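PDB 6GW5: putative Outer membrane protein from Helicobacter pylori, which probably binds host-cell glycans as an adhesin, this chain being the extracellular adhesin domain of SabA, an outer membrane protein of the Hop family. Local coordinates for residues A[214-219]-A[287-292]. Residues are numbered along the deposited sequence; the frame is centred on the assembly and turned at random.
Sequences YAVLNN and KDQYRY. Unlike the reference sequence in segment 214-219: L217 (reference Phe).
Q289 lays its side chain across V216 and ends over the first turn of helix 215-240. CG of Q289 stands anti to its own carbonyl carbon (chi1 -65°), and the chain runs extended from there, which carries the amide across to the other helix. Q289 OE1 accepts a hydrogen bond from V216 N at 2.9 Å. The donor lies nearly in line with the C=O bond, at a C=O...N angle of 170°. A215 N is also near OE1, but its angle is too poor for a bond. It turns to a water instead, and that water also accepts from Q289 NE2 at 3.0 Å. Both ends of the amide are thus engaged, one directly and one through water, which should restrain its rotation. Q289 bonds V216 N directly and reaches A215 N through the water, at the start of helix 215-240. Nearer the backbone of Q289, V216 CB meets Q289 CB at 4.1 Å. V216 CG1 lies against the amide oxygen and carbon of Q289. Q289 NE2 lies at the edge of the Y214 ring, near the ring plane, with ring and amide planes 76° apart. Y214 is the N-cap residue; its OH bonds S207 OG. The contact joins the start of helix 215-240 to short helix 287-293. F75 of helix 60-79 packs on V216, while Y290 leans on helix 317-346. W190, next to strand 188-189, meets the rings of Y214 and Y292.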
ATOM      1  N   TYR A 214     -20.654  13.703  -4.005  1.00 41.74           N
ATOM      2  CA  TYR A 214     -19.376  14.052  -4.637  1.00 44.22           C
ATOM      3  C   TYR A 214     -18.250  13.052  -4.258  1.00 46.91           C
ATOM      4  O   TYR A 214     -17.914  12.855  -3.082  1.00 43.54           O
ATOM      5  CB  TYR A 214     -19.010  15.487  -4.259  1.00 41.54           C
ATOM      6  CG  TYR A 214     -20.067  16.502  -4.715  1.00 39.41           C
ATOM      7  CD1 TYR A 214     -20.069  16.995  -6.025  1.00 38.69           C
ATOM      8  CD2 TYR A 214     -21.064  16.921  -3.873  1.00 37.21           C
ATOM      9  CE1 TYR A 214     -21.034  17.892  -6.462  1.00 40.27           C
ATOM     10  CE2 TYR A 214     -22.052  17.820  -4.318  1.00 43.48           C
ATOM     11  CZ  TYR A 214     -22.034  18.310  -5.613  1.00 39.93           C
ATOM     12  OH  TYR A 214     -22.965  19.216  -6.069  1.00 37.50           O
ATOM     13  N   ALA A 215     -17.689  12.385  -5.254  1.00 45.08           N
ATOM     14  CA  ALA A 215     -16.664  11.368  -4.995  1.00 41.08           C
ATOM     15  C   ALA A 215     -15.516  11.867  -4.127  1.00 40.05           C
ATOM     16  O   ALA A 215     -14.913  11.093  -3.376  1.00 42.62           O
ATOM     17  CB  ALA A 215     -16.130  10.852  -6.318  1.00 42.13           C
ATOM     18  N   VAL A 216     -15.152  13.140  -4.277  1.00 38.18           N
ATOM     19  CA  VAL A 216     -14.055  13.689  -3.514  1.00 34.47           C
ATOM     20  C   VAL A 216     -14.292  13.517  -2.036  1.00 39.39           C
ATOM     21  O   VAL A 216     -13.332  13.272  -1.272  1.00 42.03           O
ATOM     22  CB  VAL A 216     -13.774  15.158  -3.883  1.00 37.51           C
ATOM     23  CG1 VAL A 216     -14.947  16.106  -3.553  1.00 34.41           C
ATOM     24  CG2 VAL A 216     -12.458  15.646  -3.258  1.00 35.93           C
ATOM     25  N   LEU A 217     -15.545  13.663  -1.616  1.00 38.59           N
ATOM     26  CA  LEU A 217     -15.818  13.523  -0.208  1.00 41.88           C
ATOM     27  C   LEU A 217     -15.697  12.075   0.176  1.00 38.44           C
ATOM     28  O   LEU A 217     -15.066  11.753   1.156  1.00 40.99           O
ATOM     29  CB  LEU A 217     -17.202  14.050   0.170  1.00 46.76           C
ATOM     30  CG  LEU A 217     -17.540  13.644   1.625  1.00 52.69           C
ATOM     31  CD1 LEU A 217     -17.403  14.777   2.623  1.00 52.93           C
ATOM     32  CD2 LEU A 217     -18.906  12.984   1.703  1.00 59.97           C
ATOM     33  N   ASN A 218     -16.347  11.210  -0.573  1.00 38.08           N
ATOM     34  CA  ASN A 218     -16.365   9.812  -0.222  1.00 39.88           C
ATOM     35  C   ASN A 218     -14.961   9.185  -0.157  1.00 41.59           C
ATOM     36  O   ASN A 218     -14.655   8.409   0.737  1.00 43.61           O
ATOM     37  CB  ASN A 218     -17.270   9.042  -1.178  1.00 41.71           C
ATOM     38  CG  ASN A 218     -18.765   9.466  -1.076  1.00 44.41           C
ATOM     39  OD1 ASN A 218     -19.324   9.699   0.022  1.00 45.05           O
ATOM     40  ND2 ASN A 218     -19.408   9.590  -2.241  1.00 44.87           N
ATOM     41  N   ASN A 219     -14.101   9.563  -1.098  1.00 43.33           N
ATOM     42  CA  ASN A 219     -12.720   9.037  -1.169  1.00 40.30           C
ATOM     43  C   ASN A 219     -11.835   9.509  -0.040  1.00 40.38           C
ATOM     44  O   ASN A 219     -11.077   8.718   0.485  1.00 36.05           O
ATOM     45  CB  ASN A 219     -12.058   9.421  -2.492  1.00 41.39           C
ATOM     46  CG  ASN A 219     -12.528   8.574  -3.639  1.00 42.06           C
ATOM     47  OD1 ASN A 219     -13.605   7.979  -3.567  1.00 42.97           O
ATOM     48  ND2 ASN A 219     -11.760   8.569  -4.740  1.00 39.89           N
ATOM     49  N   LYS A 287     -11.321  14.480 -11.930  1.00 44.23           N
ATOM     50  CA  LYS A 287     -10.359  15.546 -12.218  1.00 46.44           C
ATOM     51  C   LYS A 287     -10.882  16.953 -11.848  1.00 43.94           C
ATOM     52  O   LYS A 287     -10.166  17.728 -11.232  1.00 42.51           O
ATOM     53  CB  LYS A 287      -9.894  15.495 -13.678  1.00 55.42           C
ATOM     54  CG  LYS A 287      -8.674  16.390 -13.938  1.00 72.53           C
ATOM     55  CD  LYS A 287      -7.946  16.144 -15.250  1.00 82.06           C
ATOM     56  CE  LYS A 287      -6.933  17.266 -15.520  1.00 93.87           C
ATOM     57  NZ  LYS A 287      -6.282  17.191 -16.863  1.00 90.87           N
ATOM     58  N   ASP A 288     -12.117  17.226 -12.214  1.00 41.14           N
ATOM     59  CA  ASP A 288     -12.748  18.495 -11.965  1.00 43.52           C
ATOM     60  C   ASP A 288     -12.832  18.865 -10.502  1.00 40.85           C
ATOM     61  O   ASP A 288     -12.607  19.974 -10.140  1.00 41.47           O
ATOM     62  CB  ASP A 288     -14.090  18.586 -12.702  1.00 45.00           C
ATOM     63  CG  ASP A 288     -15.155  17.644 -12.161  1.00 54.16           C
ATOM     64  OD1 ASP A 288     -14.845  16.626 -11.560  1.00 58.81           O
ATOM     65  OD2 ASP A 288     -16.338  17.906 -12.375  1.00 49.97           O
ATOM     66  N   GLN A 289     -13.150  17.896  -9.681  1.00 36.43           N
ATOM     67  CA  GLN A 289     -13.220  18.058  -8.216  1.00 36.30           C
ATOM     68  C   GLN A 289     -11.846  18.222  -7.601  1.00 34.77           C
ATOM     69  O   GLN A 289     -11.723  18.899  -6.597  1.00 36.61           O
ATOM     70  CB  GLN A 289     -13.935  16.875  -7.556  1.00 33.09           C
ATOM     71  CG  GLN A 289     -15.387  16.783  -7.945  1.00 33.99           C
ATOM     72  CD  GLN A 289     -16.060  15.501  -7.488  1.00 36.10           C
ATOM     73  OE1 GLN A 289     -15.656  14.869  -6.518  1.00 39.96           O
ATOM     74  NE2 GLN A 289     -17.110  15.128  -8.173  1.00 33.54           N
ATOM     75  N   TYR A 290     -10.859  17.522  -8.166  1.00 37.56           N
ATOM     76  CA  TYR A 290      -9.485  17.539  -7.678  1.00 37.25           C
ATOM     77  C   TYR A 290      -8.898  18.907  -7.955  1.00 38.35           C
ATOM     78  O   TYR A 290      -8.152  19.402  -7.128  1.00 38.48           O
ATOM     79  CB  TYR A 290      -8.583  16.400  -8.256  1.00 38.70           C
ATOM     80  CG  TYR A 290      -7.183  16.473  -7.675  1.00 35.22           C
ATOM     81  CD1 TYR A 290      -6.906  15.929  -6.430  1.00 34.66           C
ATOM     82  CD2 TYR A 290      -6.182  17.213  -8.294  1.00 32.81           C
ATOM     83  CE1 TYR A 290      -5.667  16.072  -5.831  1.00 33.55           C
ATOM     84  CE2 TYR A 290      -4.934  17.351  -7.709  1.00 33.80           C
ATOM     85  CZ  TYR A 290      -4.671  16.769  -6.484  1.00 34.41           C
ATOM     86  OH  TYR A 290      -3.456  16.910  -5.850  1.00 32.93           O
ATOM     87  N   ARG A 291      -9.299  19.559  -9.043  1.00 40.85           N
ATOM     88  CA  ARG A 291      -8.846  20.933  -9.292  1.00 40.61           C
ATOM     89  C   ARG A 291      -9.275  21.923  -8.220  1.00 37.94           C
ATOM     90  O   ARG A 291      -8.583  22.908  -7.981  1.00 35.20           O
ATOM     91  CB  ARG A 291      -9.269  21.432 -10.654  1.00 44.45           C
ATOM     92  CG  ARG A 291      -8.188  21.153 -11.680  1.00 62.63           C
ATOM     93  CD  ARG A 291      -8.596  21.345 -13.138  1.00 67.44           C
ATOM     94  NE  ARG A 291      -9.140  22.680 -13.410  1.00 82.01           N
ATOM     95  CZ  ARG A 291      -8.463  23.857 -13.425  1.00 97.08           C
ATOM     96  NH1 ARG A 291      -7.148  23.935 -13.128  1.00 93.43           N
ATOM     97  NH2 ARG A 291      -9.122  25.004 -13.719  1.00 90.42           N
ATOM     98  N   TYR A 292     -10.428  21.685  -7.606  1.00 36.88           N
ATOM     99  CA  TYR A 292     -10.903  22.544  -6.536  1.00 33.89           C
ATOM    100  C   TYR A 292     -10.145  22.162  -5.279  1.00 36.09           C
ATOM    101  O   TYR A 292      -9.653  23.031  -4.551  1.00 37.06           O
ATOM    102  CB  TYR A 292     -12.409  22.405  -6.288  1.00 33.18           C
ATOM    103  CG  TYR A 292     -13.321  23.228  -7.200  1.00 33.91           C
ATOM    104  CD1 TYR A 292     -13.538  22.873  -8.492  1.00 30.79           C
ATOM    105  CD2 TYR A 292     -14.027  24.328  -6.704  1.00 31.51           C
ATOM    106  CE1 TYR A 292     -14.390  23.602  -9.285  1.00 32.26           C
ATOM    107  CE2 TYR A 292     -14.866  25.057  -7.497  1.00 29.53           C
ATOM    108  CZ  TYR A 292     -15.045  24.688  -8.777  1.00 30.27           C
ATOM    109  OH  TYR A 292     -15.904  25.386  -9.560  1.00 32.38           O
TER
HETATM  110  O   HOH W   1     -18.653  12.549  -7.802  1.00 33.01           O